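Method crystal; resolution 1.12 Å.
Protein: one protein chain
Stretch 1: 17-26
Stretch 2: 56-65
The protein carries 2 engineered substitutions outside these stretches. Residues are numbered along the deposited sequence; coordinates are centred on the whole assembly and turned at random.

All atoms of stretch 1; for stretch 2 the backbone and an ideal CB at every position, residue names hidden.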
# COMPACT_ATOMS: atom_id res chain seq x y z
N SER A 17 6.15 5.04 -7.02
CA SER A 17 6.59 4.43 -5.74
C SER A 17 5.54 3.46 -5.22
O SER A 17 5.90 2.38 -4.75
CB SER A 17 6.90 5.49 -4.74
OG SER A 17 8.04 6.20 -5.15
N LEU A 18 4.27 3.82 -5.28
CA LEU A 18 3.20 2.91 -4.83
C LEU A 18 3.25 1.61 -5.62
O LEU A 18 2.98 0.55 -5.03
CB LEU A 18 1.83 3.56 -4.97
CG LEU A 18 1.52 4.60 -3.91
CD1 LEU A 18 0.34 5.43 -4.39
CD2 LEU A 18 1.25 3.94 -2.57
N LYS A 19 3.52 1.65 -6.92
CA LYS A 19 3.58 0.43 -7.73
C LYS A 19 4.78 -0.41 -7.29
O LYS A 19 4.68 -1.64 -7.28
CB LYS A 19 3.65 0.77 -9.21
CG LYS A 19 2.33 1.32 -9.75
CD LYS A 19 2.42 1.71 -11.20
CE LYS A 19 1.09 2.16 -11.74
NZ LYS A 19 1.16 2.50 -13.17
N GLU A 20 5.89 0.22 -6.94
CA GLU A 20 7.03 -0.56 -6.40
C GLU A 20 6.67 -1.19 -5.06
O GLU A 20 7.00 -2.35 -4.81
CB GLU A 20 8.25 0.35 -6.23
CG GLU A 20 8.78 0.89 -7.53
CD GLU A 20 10.14 1.52 -7.40
OE1 GLU A 20 10.54 1.83 -6.27
OE2 GLU A 20 10.82 1.61 -8.43
N ILE A 21 6.02 -0.42 -4.20
CA ILE A 21 5.58 -0.90 -2.88
C ILE A 21 4.63 -2.07 -3.10
O ILE A 21 4.73 -3.09 -2.41
CB ILE A 21 4.95 0.25 -2.09
CG1 ILE A 21 6.02 1.24 -1.62
CG2 ILE A 21 4.11 -0.27 -0.95
CD1 ILE A 21 5.42 2.59 -1.22
N ASN A 22 3.69 -1.94 -4.02
CA ASN A 22 2.74 -3.03 -4.30
C ASN A 22 3.48 -4.30 -4.67
O ASN A 22 3.18 -5.39 -4.18
CB ASN A 22 1.82 -2.60 -5.44
CG ASN A 22 0.82 -3.67 -5.82
OD1 ASN A 22 0.82 -4.17 -6.95
ND2 ASN A 22 0.03 -4.08 -4.87
N PHE A 23 4.44 -4.18 -5.57
CA PHE A 23 5.18 -5.37 -6.02
C PHE A 23 5.94 -5.97 -4.82
O PHE A 23 5.89 -7.18 -4.59
CB PHE A 23 6.16 -5.03 -7.14
CG PHE A 23 6.93 -6.26 -7.50
CD1 PHE A 23 6.34 -7.29 -8.23
CD2 PHE A 23 8.19 -6.46 -6.96
CE1 PHE A 23 7.03 -8.48 -8.42
CE2 PHE A 23 8.87 -7.65 -7.19
CZ PHE A 23 8.30 -8.64 -7.94
N MET A 24 6.65 -5.15 -4.07
CA MET A 24 7.43 -5.67 -2.93
C MET A 24 6.51 -6.30 -1.90
O MET A 24 6.86 -7.37 -1.36
CB MET A 24 8.27 -4.57 -2.30
CG MET A 24 9.41 -4.17 -3.19
SD MET A 24 10.53 -2.99 -2.38
CE MET A 24 9.71 -1.45 -2.73
N LEU A 25 5.37 -5.69 -1.60
CA LEU A 25 4.43 -6.31 -0.66
C LEU A 25 3.89 -7.62 -1.23
O LEU A 25 3.62 -8.53 -0.42
CB LEU A 25 3.31 -5.35 -0.32
CG LEU A 25 3.72 -4.14 0.50
CD1 LEU A 25 2.55 -3.21 0.67
CD2 LEU A 25 4.23 -4.54 1.86
N SER A 26 3.73 -7.76 -2.53
CA SER A 26 3.27 -9.05 -3.10
C SER A 26 4.31 -10.14 -2.84
O SER A 26 3.97 -11.29 -2.54
CB SER A 26 2.91 -8.92 -4.57
OG SER A 26 4.02 -8.94 -5.47
N UNK A 56 -3.57 -9.26 5.31
CA UNK A 56 -3.67 -7.79 5.33
C UNK A 56 -3.07 -7.21 4.04
O UNK A 56 -3.43 -6.08 3.67
CB UNK A 56 -2.96 -7.21 6.56
N UNK A 57 -2.24 -7.96 3.33
CA UNK A 57 -1.63 -7.48 2.06
C UNK A 57 -2.47 -7.86 0.84
O UNK A 57 -2.19 -7.34 -0.24
CB UNK A 57 -0.22 -8.05 1.90
N UNK A 58 -3.54 -8.65 1.01
CA UNK A 58 -4.49 -8.96 -0.07
C UNK A 58 -5.05 -7.67 -0.65
O UNK A 58 -5.46 -6.79 0.11
CB UNK A 58 -5.63 -9.85 0.44
N UNK A 59 -5.04 -7.57 -1.98
CA UNK A 59 -5.71 -6.48 -2.69
C UNK A 59 -5.03 -5.15 -2.43
O UNK A 59 -5.70 -4.11 -2.57
CB UNK A 59 -7.18 -6.40 -2.28
N UNK A 60 -3.73 -5.13 -2.13
CA UNK A 60 -3.03 -3.85 -1.86
C UNK A 60 -3.18 -2.92 -3.06
O UNK A 60 -3.33 -1.77 -2.82
CB UNK A 60 -1.55 -4.09 -1.56
N UNK A 61 -3.11 -3.39 -4.31
CA UNK A 61 -3.16 -2.47 -5.47
C UNK A 61 -4.46 -1.67 -5.41
O UNK A 61 -4.45 -0.47 -5.73
CB UNK A 61 -3.06 -3.24 -6.79
N UNK A 62 -5.52 -2.30 -4.93
CA UNK A 62 -6.85 -1.67 -4.88
C UNK A 62 -6.82 -0.53 -3.86
O UNK A 62 -7.58 0.40 -4.03
CB UNK A 62 -7.93 -2.69 -4.52
N UNK A 63 -5.90 -0.54 -2.90
CA UNK A 63 -5.84 0.46 -1.80
C UNK A 63 -5.22 1.79 -2.28
O UNK A 63 -5.28 2.77 -1.51
CB UNK A 63 -5.03 -0.09 -0.63
N UNK A 64 -4.71 1.87 -3.51
CA UNK A 64 -4.25 3.19 -4.03
C UNK A 64 -4.85 3.50 -5.40
O UNK A 64 -4.42 4.44 -6.07
CB UNK A 64 -2.72 3.22 -4.13
N UNK A 65 -5.88 2.76 -5.79
CA UNK A 65 -6.47 2.93 -7.14
C UNK A 65 -6.89 4.38 -7.40
O UNK A 65 -6.80 4.82 -8.55
CB UNK A 65 -7.68 2.01 -7.31

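Stretch 1 is a continuous helix, bonded i to i+4 from Ile21 N to Ser17 O through Ser26 N to Asn22 O, and it offers stretch 2 a surface of Leu18, Ile21, Asn22 and Leu25.

Position 56 has no atom of stretch 1 within 5.5 Å of its ideal CB, so this helix barely constrains it. It is Cys56, without contact here.

At position 57 CA-to-CB points toward the helix, with the ideal CB 4.5 Å from Leu25 O and the leucine's methyls beyond. A branched or long aliphatic chain would suit. Leu57 (chi1 m, chi2 t) brings CD2 to 3.8 Å from Leu25 CD2 and CD1 to 3.7 Å from Leu25 O.

Position 58 is out of reach, and polar chains are as plausible as any; it is Gln58. Position 59 points away with phi 68° and psi 27°, and positive phi favours glycine. Gly59 occupies the third place of a type II turn from 57 to 60, closed by a weak bond from the nitrogen of 60 to Leu57 O at 3.3 Å.

Position 60 aims at the helix, its ideal CB 3.7 Å from Asn22 ND2 and 4.7 Å from Leu25 CD1. Apolar groups of Leu25 and Ile21 lie ahead, so a large aliphatic or aromatic chain fits. Phe60, with chi1 t, places its ring under Leu25 CD1, which lies 3.7 Å from the ring centroid and 6° off the normal, a CH-pi contact. Ile21 CG2 approaches Phe60 CZ at 3.8 Å, and Asn22 ND2 meets the ring edge, 3.4 Å from Phe60 CD2.

Position 61 points sideways, its ideal CB 3.7 Å from Asn22 ND2; many chains could turn outward, and polar ones could exploit the amide. Arg61 leads its end away. Its N and Asn22 ND2, 3.3 Å apart, are both donors and cannot bond; instead, one water accepts from Asn22 ND2 (2.7 Å) and Arg61 N (3.0 Å). A second donates to Asn22 OD1 (3.0 Å) and accepts a weak bond from Arg61 NH1 (3.2 Å).

Positions 62 and 63 make no contact, so stretch 1 does not select between residue types; they are Asp62 and Asn63.

Position 64 faces the helix, its ideal CB 3.8 Å from Leu18 CD1. An aliphatic or aromatic chain would suit. Tyr64, at an N-cap position with chi1 p, stacks no ring but receives Leu18 CB over one face, 3.9 Å from the centroid and 8° off the normal. Tyr64 OH reaches Asn22 CB at 3.3 Å.

Position 65 is out of reach and is Lys65.

Stretch 2, residues 56-65: CLQGFRDNYK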
# COMPACT_ATOMS: atom_id res chain seq x y z
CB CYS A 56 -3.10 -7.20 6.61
SG CYS A 56 -1.32 -7.03 6.60
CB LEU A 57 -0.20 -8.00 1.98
CG LEU A 57 0.73 -7.45 3.06
CD1 LEU A 57 2.11 -8.04 2.94
CD2 LEU A 57 0.82 -5.93 2.98
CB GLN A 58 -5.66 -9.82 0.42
CG GLN A 58 -5.29 -11.26 0.73
CD GLN A 58 -6.48 -12.09 1.15
OE1 GLN A 58 -6.82 -13.08 0.50
NE2 GLN A 58 -7.12 -11.70 2.24
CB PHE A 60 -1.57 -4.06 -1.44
CG PHE A 60 -0.87 -2.76 -1.15
CD1 PHE A 60 -1.06 -2.08 0.03
CD2 PHE A 60 -0.16 -2.11 -2.13
CE1 PHE A 60 -0.46 -0.85 0.26
CE2 PHE A 60 0.44 -0.89 -1.90
CZ PHE A 60 0.28 -0.25 -0.71
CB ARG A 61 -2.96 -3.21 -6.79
CG ARG A 61 -4.10 -4.12 -7.23
CD ARG A 61 -4.02 -4.34 -8.73
NE ARG A 61 -4.89 -5.42 -9.17
CZ ARG A 61 -4.56 -6.72 -9.21
NH1 ARG A 61 -3.36 -7.13 -8.83
NH2 ARG A 61 -5.45 -7.60 -9.62
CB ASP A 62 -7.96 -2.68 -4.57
CG ASP A 62 -8.11 -3.72 -5.66
OD1 ASP A 62 -8.04 -3.33 -6.85
OD2 ASP A 62 -8.26 -4.92 -5.32
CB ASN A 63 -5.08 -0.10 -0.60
CG ASN A 63 -5.88 -1.15 0.15
OD1 ASN A 63 -5.36 -2.20 0.54
ND2 ASN A 63 -7.17 -0.91 0.28
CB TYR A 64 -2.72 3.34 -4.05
CG TYR A 64 -1.99 2.33 -4.89
CD1 TYR A 64 -1.77 2.54 -6.23
CD2 TYR A 64 -1.50 1.15 -4.35
CE1 TYR A 64 -1.12 1.61 -7.03
CE2 TYR A 64 -0.83 0.22 -5.12
CZ TYR A 64 -0.68 0.43 -6.47
OH TYR A 64 -0.02 -0.50 -7.21
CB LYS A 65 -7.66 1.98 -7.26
CG LYS A 65 -8.41 2.06 -8.58
CD LYS A 65 -9.63 1.17 -8.64
CE LYS A 65 -10.16 0.75 -7.29
NZ LYS A 65 -11.61 0.46 -7.33
O HOH W 1 -1.91 -5.93 -5.28
O HOH W 2 -0.50 -6.77 -7.42
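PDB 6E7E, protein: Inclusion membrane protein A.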